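Local coordinates for histone-lysine N-methyltransferase SETMAR (Homo sapiens, PDB 3F2K), which methylates histone H3, binds DNA through its mariner transposase domain, and takes part in double-strand break repair, replication fork restart and DNA integration, at residues Leu84-Phe89 against Asn109-Arg114; Lys100-Ile105 against Leu141-Glu146; Thr164-Phe169 against Ile211-Lys216; Leu23-His26 against Phe30-Arg33. All coordinates share one frame; numbering follows the deposited sequence.

Contact 1: Leu84-Phe89 against Asn109-Arg114; sequences LIHYSF and NQKLQR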
# COMPACT_ATOMS: atom_id res chain seq x y z
N LEU A 84 -5.24 -3.96 -9.43
CA LEU A 84 -5.56 -4.58 -8.14
C LEU A 84 -5.02 -6.03 -8.17
O LEU A 84 -5.25 -6.75 -9.15
CB LEU A 84 -7.08 -4.63 -7.95
CG LEU A 84 -7.55 -5.30 -6.66
CD1 LEU A 84 -6.97 -4.58 -5.45
CD2 LEU A 84 -9.12 -5.32 -6.62
N ILE A 85 -4.33 -6.41 -7.10
CA ILE A 85 -3.77 -7.77 -6.94
C ILE A 85 -4.64 -8.60 -5.96
O ILE A 85 -5.15 -9.73 -6.30
CB ILE A 85 -2.26 -7.80 -6.57
CG1 ILE A 85 -1.35 -7.15 -7.66
CG2 ILE A 85 -1.74 -9.32 -6.41
CD1 ILE A 85 0.08 -6.81 -7.17
N HIS A 86 -4.82 -8.08 -4.76
CA HIS A 86 -5.40 -8.89 -3.65
C HIS A 86 -5.94 -7.90 -2.62
O HIS A 86 -5.31 -6.84 -2.37
CB HIS A 86 -4.30 -9.79 -2.96
CG HIS A 86 -4.85 -10.60 -1.79
ND1 HIS A 86 -5.95 -11.43 -1.90
CD2 HIS A 86 -4.43 -10.71 -0.50
CE1 HIS A 86 -6.18 -12.01 -0.73
NE2 HIS A 86 -5.25 -11.60 0.13
N TYR A 87 -7.06 -8.24 -2.01
CA TYR A 87 -7.47 -7.51 -0.78
C TYR A 87 -8.15 -8.47 0.17
O TYR A 87 -8.64 -9.53 -0.25
CB TYR A 87 -8.39 -6.31 -1.09
CG TYR A 87 -9.72 -6.68 -1.72
CD1 TYR A 87 -10.85 -6.97 -0.95
CD2 TYR A 87 -9.84 -6.70 -3.10
CE1 TYR A 87 -12.06 -7.26 -1.56
CE2 TYR A 87 -11.05 -7.02 -3.73
CZ TYR A 87 -12.13 -7.30 -2.96
OH TYR A 87 -13.30 -7.57 -3.62
N SER A 88 -8.21 -8.12 1.45
CA SER A 88 -8.74 -9.11 2.42
C SER A 88 -9.24 -8.31 3.61
O SER A 88 -8.78 -7.17 3.85
CB SER A 88 -7.66 -10.11 2.87
OG SER A 88 -6.56 -9.50 3.52
N PHE A 89 -10.19 -8.88 4.31
CA PHE A 89 -10.75 -8.22 5.50
C PHE A 89 -10.41 -9.10 6.69
O PHE A 89 -10.40 -10.32 6.56
CB PHE A 89 -12.26 -8.09 5.35
CG PHE A 89 -12.64 -7.20 4.22
CD1 PHE A 89 -12.82 -5.84 4.43
CD2 PHE A 89 -12.80 -7.70 2.94
CE1 PHE A 89 -13.15 -4.99 3.37
CE2 PHE A 89 -13.14 -6.83 1.88
CZ PHE A 89 -13.30 -5.50 2.11
N ASN A 109 0.91 -13.21 -3.61
CA ASN A 109 1.86 -13.58 -4.60
C ASN A 109 1.26 -14.62 -5.60
O ASN A 109 1.56 -14.56 -6.81
CB ASN A 109 3.15 -14.09 -3.96
CG ASN A 109 4.25 -14.34 -5.00
OD1 ASN A 109 4.69 -13.41 -5.67
ND2 ASN A 109 4.63 -15.66 -5.19
N GLN A 110 0.38 -15.52 -5.11
CA GLN A 110 -0.21 -16.48 -6.05
C GLN A 110 -1.09 -15.71 -7.07
O GLN A 110 -1.15 -16.03 -8.28
CB GLN A 110 -1.05 -17.54 -5.36
CG GLN A 110 -0.23 -18.38 -4.39
CD GLN A 110 -1.15 -19.46 -3.80
OE1 GLN A 110 -2.12 -19.18 -3.08
NE2 GLN A 110 -0.89 -20.68 -4.18
N LYS A 111 -1.83 -14.76 -6.56
CA LYS A 111 -2.67 -13.94 -7.46
C LYS A 111 -1.88 -13.11 -8.46
O LYS A 111 -2.31 -12.97 -9.61
CB LYS A 111 -3.63 -13.04 -6.65
CG LYS A 111 -4.68 -13.85 -5.92
CD LYS A 111 -5.51 -13.00 -5.03
CE LYS A 111 -6.64 -13.79 -4.35
NZ LYS A 111 -7.64 -12.80 -3.76
N LEU A 112 -0.75 -12.56 -8.02
CA LEU A 112 0.14 -11.78 -8.87
C LEU A 112 0.65 -12.69 -9.98
O LEU A 112 0.68 -12.31 -11.17
CB LEU A 112 1.31 -11.25 -8.04
CG LEU A 112 2.36 -10.48 -8.82
CD1 LEU A 112 1.69 -9.24 -9.49
CD2 LEU A 112 3.57 -10.07 -7.97
N GLN A 113 1.01 -13.93 -9.57
CA GLN A 113 1.53 -14.90 -10.54
C GLN A 113 0.51 -15.17 -11.64
O GLN A 113 0.91 -15.21 -12.82
CB GLN A 113 1.92 -16.22 -9.84
CG GLN A 113 3.21 -16.07 -9.07
CD GLN A 113 3.53 -17.30 -8.23
OE1 GLN A 113 2.64 -17.96 -7.73
NE2 GLN A 113 4.80 -17.53 -8.03
N ARG A 114 -0.76 -15.34 -11.28
CA ARG A 114 -1.83 -15.50 -12.27
C ARG A 114 -2.02 -14.24 -13.12
O ARG A 114 -2.09 -14.29 -14.35
CB ARG A 114 -3.15 -15.80 -11.57
CG ARG A 114 -4.34 -15.95 -12.53
CD ARG A 114 -5.56 -16.48 -11.84
NE ARG A 114 -5.81 -15.88 -10.52
CZ ARG A 114 -6.27 -14.64 -10.32
NH1 ARG A 114 -6.51 -13.81 -11.35
NH2 ARG A 114 -6.47 -14.23 -9.08
O HOH W 1 -6.65 -10.95 -8.02
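K111 and H86 join helix 98-115 to strand 83-89, the outermost strand at one side of the sheet in the RNase H-like transposase domain. The short segments run nearly antiparallel, at 154°, with their axes approaching to 7.3 Å. A classic beta bulge, in which I85 and H86 both face W78 of strand 72-80, distorts the strand pairing here, and both of its residues touch the helix. From the helix side, the K111 chain leads along the bulge. Its CB lies 3.7 Å from I85 O and also skirts the CG2 branch of I85. CG stays near the same carbonyl, and CD comes to 3.5 Å from I85 O. Extended beyond CG, the chain carries CE past the imidazole of H86 and delivers NZ to its edge, where NZ donates to H86 ND1 at 2.9 Å, only 11° out of the ring plane. With CG anti to the backbone N (chi1 178°), the H86 ring reaches toward helix 98-115, where E104 bonds NE2, and the ring is held at both nitrogens. With an alanine in place of K111, ND1 of H86 would probably lose its donor and the ring one of the two bonds that fix its rotation. The I85 carbonyl, which K111 passes without bonding, accepts a hydrogen bond from a water that also lies within weak reach of R114. On the sheet side, I85 and L112 meet as apolar branches over V35, CD1 of I85 resting 3.7 Å from CD1 of L112.

Contact 2: Lys100-Ile105 against Leu141-Glu146; sequences KYAQEI and LQKLNE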
# COMPACT_ATOMS: atom_id res chain seq x y z
N LYS A 100 0.29 -13.95 10.27
CA LYS A 100 -0.89 -13.73 9.41
C LYS A 100 -0.42 -12.97 8.15
O LYS A 100 -0.89 -13.25 7.06
CB LYS A 100 -1.90 -12.87 10.20
CG LYS A 100 -3.09 -12.33 9.38
CD LYS A 100 -3.63 -13.49 8.59
CE LYS A 100 -5.12 -13.52 8.62
NZ LYS A 100 -5.62 -12.83 7.39
N TYR A 101 0.38 -11.94 8.35
CA TYR A 101 0.83 -11.10 7.19
C TYR A 101 1.66 -11.94 6.23
O TYR A 101 1.49 -11.77 4.99
CB TYR A 101 1.59 -9.91 7.68
CG TYR A 101 1.87 -8.84 6.69
CD1 TYR A 101 0.84 -7.99 6.25
CD2 TYR A 101 3.18 -8.64 6.23
CE1 TYR A 101 1.10 -6.95 5.40
CE2 TYR A 101 3.46 -7.57 5.32
CZ TYR A 101 2.40 -6.73 4.93
OH TYR A 101 2.64 -5.67 4.04
N ALA A 102 2.49 -12.85 6.76
CA ALA A 102 3.22 -13.80 5.88
C ALA A 102 2.31 -14.68 4.98
O ALA A 102 2.59 -14.83 3.77
CB ALA A 102 4.27 -14.66 6.69
N GLN A 103 1.22 -15.19 5.56
CA GLN A 103 0.23 -16.00 4.83
C GLN A 103 -0.48 -15.13 3.80
O GLN A 103 -0.73 -15.57 2.68
CB GLN A 103 -0.76 -16.64 5.80
CG GLN A 103 -0.09 -17.73 6.62
CD GLN A 103 0.61 -18.78 5.71
OE1 GLN A 103 1.82 -19.05 5.85
NE2 GLN A 103 -0.15 -19.31 4.74
N GLU A 104 -0.72 -13.87 4.14
CA GLU A 104 -1.34 -12.95 3.19
C GLU A 104 -0.44 -12.66 1.99
O GLU A 104 -0.92 -12.56 0.85
CB GLU A 104 -1.70 -11.65 3.92
CG GLU A 104 -3.00 -11.84 4.81
CD GLU A 104 -4.29 -12.24 4.04
OE1 GLU A 104 -4.57 -11.76 2.93
OE2 GLU A 104 -5.08 -13.05 4.60
N ILE A 105 0.85 -12.47 2.25
CA ILE A 105 1.85 -12.23 1.17
C ILE A 105 1.90 -13.45 0.25
O ILE A 105 1.89 -13.32 -0.97
CB ILE A 105 3.22 -12.00 1.79
CG1 ILE A 105 3.29 -10.61 2.44
CG2 ILE A 105 4.37 -12.15 0.78
CD1 ILE A 105 4.60 -10.46 3.28
N LEU A 141 9.67 -11.49 6.96
CA LEU A 141 10.90 -11.28 6.24
C LEU A 141 11.33 -12.53 5.47
O LEU A 141 11.68 -12.48 4.28
CB LEU A 141 12.01 -10.82 7.21
CG LEU A 141 11.67 -9.43 7.86
CD1 LEU A 141 12.77 -9.07 8.76
CD2 LEU A 141 11.58 -8.39 6.68
N GLN A 142 11.29 -13.67 6.14
CA GLN A 142 11.62 -14.93 5.45
C GLN A 142 10.68 -15.23 4.24
O GLN A 142 11.14 -15.70 3.22
CB GLN A 142 11.64 -16.09 6.41
CG GLN A 142 12.30 -17.32 5.70
CD GLN A 142 12.35 -18.54 6.57
OE1 GLN A 142 11.31 -19.16 6.90
NE2 GLN A 142 13.54 -18.90 6.96
N LYS A 143 9.40 -14.95 4.36
CA LYS A 143 8.47 -15.20 3.28
C LYS A 143 8.87 -14.36 2.06
O LYS A 143 8.84 -14.83 0.93
CB LYS A 143 7.07 -14.83 3.74
CG LYS A 143 5.96 -15.12 2.67
CD LYS A 143 6.00 -16.56 2.20
CE LYS A 143 5.63 -17.52 3.31
NZ LYS A 143 5.36 -18.87 2.65
N LEU A 144 9.17 -13.09 2.32
CA LEU A 144 9.60 -12.19 1.27
C LEU A 144 10.86 -12.73 0.63
O LEU A 144 10.91 -12.84 -0.62
CB LEU A 144 9.79 -10.74 1.77
CG LEU A 144 8.37 -10.14 2.06
CD1 LEU A 144 8.52 -8.81 2.86
CD2 LEU A 144 7.43 -9.93 0.82
N ASN A 145 11.84 -13.15 1.43
CA ASN A 145 13.07 -13.64 0.85
C ASN A 145 12.78 -14.91 -0.02
O ASN A 145 13.27 -15.03 -1.16
CB ASN A 145 14.11 -13.91 1.95
CG ASN A 145 15.38 -14.57 1.41
OD1 ASN A 145 15.57 -15.81 1.56
ND2 ASN A 145 16.24 -13.79 0.77
N GLU A 146 11.98 -15.82 0.51
CA GLU A 146 11.64 -17.07 -0.15
C GLU A 146 10.88 -16.91 -1.44
O GLU A 146 11.17 -17.64 -2.38
CB GLU A 146 10.87 -17.99 0.79
CG GLU A 146 11.71 -18.44 1.92
CD GLU A 146 10.99 -19.48 2.78
OE1 GLU A 146 9.77 -19.59 2.63
OE2 GLU A 146 11.65 -20.15 3.60
O HOH W 2 4.41 -20.61 4.44
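A102 and K143 bring the two backbones nearest, their CA atoms 6.0 Å apart, where segments 100-105 and 141-146, on helices 98-115 and 140-147, run almost parallel (19°), their axes approaching to 9.3 Å. The small side chain of A102 is consistent with this approach: its CB meets CB of K143 at 4.1 Å. K143 then places CG anti to the backbone N (chi1 -177°) and over A102 O, 3.6 Å away, before bending at its second and third torsions, so that CD and CE stay close to that oxygen instead of reaching straight out. I105 continues the seam one helical turn on. Its CG2 sits between the two helix 140-147 side chains, 3.9 Å from CG of K143 and 3.8 Å from CD2 of L144. The I105 side chain runs counter to that of K143 and lies roughly perpendicular to that of L144, its CD1 also leaning on CD2 of the leucine. T140 and L147 give I105 further cover. The polar end of K143 turns to D106, with which NZ forms a salt bridge, and NZ also donates to a water at 2.7 Å that bonds Q103 OE1 weakly. The seam therefore divides chemically: buried methyl groups join these two helices without direct polar bonds between the segments, while the lysine lends its aliphatic part to the packing and has its charge met by D106, on helix 98-115, and by water.

Contact 3: Thr164-Phe169 against Ile211-Lys216; sequences TNYHVF and ISRWQK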
# COMPACT_ATOMS: atom_id res chain seq x y z
N THR A 164 -0.80 3.44 -1.25
CA THR A 164 -2.10 2.96 -0.90
C THR A 164 -2.79 4.05 -0.07
O THR A 164 -3.99 4.26 -0.19
CB THR A 164 -2.04 1.66 -0.10
OG1 THR A 164 -1.27 0.73 -0.87
CG2 THR A 164 -3.46 1.11 0.17
N ASN A 165 -2.00 4.73 0.74
CA ASN A 165 -2.57 5.74 1.61
C ASN A 165 -2.90 7.06 0.84
O ASN A 165 -4.05 7.52 0.89
CB ASN A 165 -1.60 5.97 2.77
CG ASN A 165 -2.30 6.50 3.94
OD1 ASN A 165 -2.51 7.69 4.03
ND2 ASN A 165 -2.70 5.61 4.84
N TYR A 166 -1.93 7.62 0.12
CA TYR A 166 -2.17 8.93 -0.53
C TYR A 166 -3.08 8.86 -1.79
O TYR A 166 -3.71 9.85 -2.16
CB TYR A 166 -0.89 9.68 -0.83
CG TYR A 166 0.01 9.13 -1.93
CD1 TYR A 166 -0.42 9.11 -3.30
CD2 TYR A 166 1.28 8.63 -1.62
CE1 TYR A 166 0.45 8.66 -4.31
CE2 TYR A 166 2.14 8.18 -2.60
CZ TYR A 166 1.71 8.16 -3.93
OH TYR A 166 2.60 7.67 -4.83
N HIS A 167 -3.21 7.66 -2.36
CA HIS A 167 -4.00 7.48 -3.58
C HIS A 167 -5.25 6.65 -3.32
O HIS A 167 -6.39 7.19 -3.33
CB HIS A 167 -3.15 6.80 -4.70
CG HIS A 167 -3.87 6.75 -6.01
ND1 HIS A 167 -4.29 7.91 -6.64
CD2 HIS A 167 -4.20 5.71 -6.82
CE1 HIS A 167 -4.93 7.56 -7.77
NE2 HIS A 167 -4.86 6.24 -7.91
N VAL A 168 -5.09 5.35 -3.11
CA VAL A 168 -6.30 4.49 -2.97
C VAL A 168 -7.18 4.93 -1.81
O VAL A 168 -8.41 5.11 -1.96
CB VAL A 168 -5.92 2.93 -2.91
CG1 VAL A 168 -7.18 2.09 -2.79
CG2 VAL A 168 -5.09 2.51 -4.17
N PHE A 169 -6.58 5.14 -0.63
CA PHE A 169 -7.37 5.47 0.54
C PHE A 169 -8.03 6.84 0.46
O PHE A 169 -9.11 7.02 0.99
CB PHE A 169 -6.55 5.28 1.86
CG PHE A 169 -6.28 3.77 2.21
CD1 PHE A 169 -7.03 2.76 1.60
CD2 PHE A 169 -5.31 3.38 3.13
CE1 PHE A 169 -6.78 1.40 1.87
CE2 PHE A 169 -5.07 1.98 3.42
CZ PHE A 169 -5.80 1.04 2.78
N ILE A 211 7.39 9.59 -8.20
CA ILE A 211 8.53 10.40 -8.60
C ILE A 211 8.34 11.85 -8.19
O ILE A 211 9.22 12.48 -7.56
CB ILE A 211 8.78 10.31 -10.10
CG1 ILE A 211 8.98 8.85 -10.47
CG2 ILE A 211 10.08 11.08 -10.45
CD1 ILE A 211 10.24 8.35 -9.84
N SER A 212 7.16 12.36 -8.49
CA SER A 212 6.86 13.76 -8.14
C SER A 212 6.84 13.99 -6.61
O SER A 212 7.34 15.04 -6.13
CB SER A 212 5.57 14.27 -8.84
OG SER A 212 4.42 13.57 -8.40
N ARG A 213 6.35 13.01 -5.85
CA ARG A 213 6.29 13.12 -4.40
C ARG A 213 7.69 12.99 -3.76
O ARG A 213 8.01 13.75 -2.79
CB ARG A 213 5.39 12.06 -3.82
CG ARG A 213 3.91 12.41 -4.11
CD ARG A 213 3.03 11.37 -3.53
NE ARG A 213 1.64 11.79 -3.70
CZ ARG A 213 0.87 12.30 -2.75
NH1 ARG A 213 1.31 12.42 -1.51
NH2 ARG A 213 -0.39 12.70 -3.07
N TRP A 214 8.51 12.05 -4.24
CA TRP A 214 9.93 12.06 -3.80
C TRP A 214 10.59 13.42 -4.00
O TRP A 214 11.33 13.94 -3.11
CB TRP A 214 10.77 10.95 -4.45
CG TRP A 214 10.26 9.57 -4.01
CD1 TRP A 214 9.69 9.22 -2.84
CD2 TRP A 214 10.30 8.39 -4.83
NE1 TRP A 214 9.36 7.84 -2.86
CE2 TRP A 214 9.77 7.32 -4.07
CE3 TRP A 214 10.77 8.13 -6.11
CZ2 TRP A 214 9.64 6.01 -4.60
CZ3 TRP A 214 10.66 6.84 -6.63
CH2 TRP A 214 10.09 5.80 -5.87
N GLN A 215 10.35 14.01 -5.17
CA GLN A 215 10.99 15.29 -5.49
C GLN A 215 10.49 16.41 -4.62
O GLN A 215 11.25 17.29 -4.20
CB GLN A 215 10.84 15.66 -6.97
CG GLN A 215 11.73 16.90 -7.39
CD GLN A 215 13.19 16.66 -7.12
OE1 GLN A 215 13.78 15.70 -7.62
NE2 GLN A 215 13.82 17.55 -6.33
N LYS A 216 9.21 16.39 -4.32
CA LYS A 216 8.62 17.46 -3.49
C LYS A 216 9.20 17.35 -2.10
O LYS A 216 9.49 18.37 -1.43
CB LYS A 216 7.12 17.32 -3.45
CG LYS A 216 6.40 17.76 -4.74
CD LYS A 216 4.93 17.69 -4.46
CE LYS A 216 4.12 17.72 -5.74
NZ LYS A 216 2.70 17.93 -5.27
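R213 lays its guanidinium flat on one face of the Y166 ring, the planes only 6° apart and the centres 3.7 Å from each other. CZ of R213 stands 3.4 Å from CG of Y166, NE is over the middle of the ring, and CD adds a CH-pi contact, 3.5 Å from the ring centroid. The two side chains run head to tail, the arginine extended from CG to NE, so that its length covers the ring from the hydroxyl end back to CB. Y166 has its CG between the backbone N and carbonyl carbon (chi1 70°), which directs the ring toward helix 202-219. Further out, the ring is held at its hydroxyl by a bond to G206 O, and R213 NH1 bonds D160 O. The helix 163-176 backbone makes a wider pi-type turn here, F169 N bonding T164 O at 2.8 Å, and the adjacent N165 bonds D38, a magnesium ligand; the Y166 and D38 side chains are about 9 Å apart. Because Y166 OH must donate to the G206 carbonyl, the ring is probably made somewhat richer in electrons, which would favour the cation-pi stack, while stacking leaves the N-H groups in the guanidinium plane, where NH1 bonds D160 O.

Contact 4: Leu23-His26 against Phe30-Arg33; sequences LRNH and FLDR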
# COMPACT_ATOMS: atom_id res chain seq x y z
N LEU A 23 16.95 8.95 -7.80
CA LEU A 23 18.16 8.58 -8.57
C LEU A 23 18.15 7.12 -9.00
O LEU A 23 18.45 6.82 -10.19
CB LEU A 23 19.41 8.92 -7.78
CG LEU A 23 19.67 10.44 -7.62
CD1 LEU A 23 20.63 10.51 -6.42
CD2 LEU A 23 20.36 10.85 -8.93
N ARG A 24 17.73 6.22 -8.09
CA ARG A 24 17.58 4.81 -8.48
C ARG A 24 16.66 4.63 -9.71
O ARG A 24 16.99 3.93 -10.69
CB ARG A 24 17.09 3.95 -7.30
CG ARG A 24 16.97 2.46 -7.73
CD ARG A 24 16.59 1.56 -6.52
NE ARG A 24 16.27 0.21 -6.95
CZ ARG A 24 15.86 -0.79 -6.17
NH1 ARG A 24 15.75 -0.64 -4.84
NH2 ARG A 24 15.58 -1.98 -6.76
N ASN A 25 15.47 5.23 -9.65
CA ASN A 25 14.55 5.08 -10.77
C ASN A 25 15.10 5.74 -12.05
O ASN A 25 14.85 5.23 -13.15
CB ASN A 25 13.23 5.71 -10.42
CG ASN A 25 12.13 5.31 -11.34
OD1 ASN A 25 11.77 4.13 -11.42
ND2 ASN A 25 11.54 6.30 -12.03
N HIS A 26 15.83 6.84 -11.92
CA HIS A 26 16.43 7.45 -13.14
C HIS A 26 17.49 6.48 -13.75
O HIS A 26 17.53 6.23 -14.97
CB HIS A 26 17.01 8.82 -12.81
CG HIS A 26 17.71 9.49 -13.98
ND1 HIS A 26 17.04 9.93 -15.10
CD2 HIS A 26 19.02 9.77 -14.20
CE1 HIS A 26 17.90 10.45 -15.96
NE2 HIS A 26 19.11 10.37 -15.43
N PHE A 30 12.19 1.26 -12.06
CA PHE A 30 11.61 0.11 -11.37
C PHE A 30 10.14 0.25 -10.93
O PHE A 30 9.58 -0.68 -10.35
CB PHE A 30 12.45 -0.19 -10.12
CG PHE A 30 12.42 0.91 -9.11
CD1 PHE A 30 11.40 0.94 -8.12
CD2 PHE A 30 13.42 1.89 -9.10
CE1 PHE A 30 11.37 2.00 -7.14
CE2 PHE A 30 13.43 2.88 -8.14
CZ PHE A 30 12.39 2.96 -7.16
N LEU A 31 9.50 1.39 -11.23
CA LEU A 31 8.09 1.58 -10.80
C LEU A 31 7.15 0.45 -11.18
O LEU A 31 6.26 0.11 -10.41
CB LEU A 31 7.49 2.96 -11.21
CG LEU A 31 8.25 4.18 -10.65
CD1 LEU A 31 7.51 5.47 -10.93
CD2 LEU A 31 8.56 4.18 -9.13
N ASP A 32 7.35 -0.08 -12.40
CA ASP A 32 6.56 -1.18 -12.96
C ASP A 32 6.64 -2.49 -12.14
O ASP A 32 5.73 -3.34 -12.27
CB ASP A 32 6.95 -1.43 -14.46
CG ASP A 32 8.34 -2.14 -14.64
OD1 ASP A 32 9.39 -1.69 -14.15
OD2 ASP A 32 8.39 -3.17 -15.35
N ARG A 33 7.69 -2.63 -11.34
CA ARG A 33 7.88 -3.85 -10.53
C ARG A 33 7.32 -3.66 -9.11
O ARG A 33 7.20 -4.62 -8.36
CB ARG A 33 9.37 -4.25 -10.48
CG ARG A 33 10.03 -4.44 -11.90
CD ARG A 33 11.60 -4.34 -11.80
NE ARG A 33 12.10 -5.24 -10.78
CZ ARG A 33 13.28 -5.15 -10.25
NH1 ARG A 33 14.11 -4.19 -10.65
NH2 ARG A 33 13.66 -6.03 -9.32
O HOH W 3 9.52 3.10 -13.85
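F30 has its ring between two helix side chains: OD1 of N25 lies over one face, offset toward the rim and 3.6 Å from CD2, while the R24 guanidinium covers the opposite face. R24 CZ is 4.8 Å from the ring centroid in a cation-pi contact, with the two planes 41° apart. The backbone C of R24 meets the ring at its edge, and CG of R24 comes within 3.6 Å of CE2 of F30. N25 swings its amide toward the loop, CG anti to the backbone N (chi1 -165°), and OD1 accepts the N-H of F30 at 3.0 Å in a fairly straight bond (163°), the donor tilted from the carbonyl plane. L31 CG packs against the same oxygen. A leucine in place of N25 would probably leave the F30 amide without its acceptor, freeing the link between helix end and loop to shift. R24 in turn sends NH1 to a salt bridge with E150, which would help keep the guanidinium over the ring. The contact thus closes the short turn from helix 8-27 toward strand 34-43, beside I126 of strand 126-128 and L152, with I211 and W214 of helix 202-219 packed against N25, L31 and F30.

In the fold
Contact 4 comes first along the chain, contacts 1 and 2 interleave, and contact 3 comes last. Contacts 1 and 2 share helix 98-115, with centres 13 Å apart, and are joined directly by E104, whose OE1 takes bonds from H86 and S88 of the edge strand. Contacts 3 and 4, centres 15 Å apart, meet along helix 202-219. Contacts 2 and 3 lie 25 Å apart, centre to centre, on opposite sides of the chain's centre. Helices thus pack on both sides of the mixed sheet, whose strand 34-43 carries D38 and whose strand 126-128 ends just before D130, the magnesium ligands of the nuclease site.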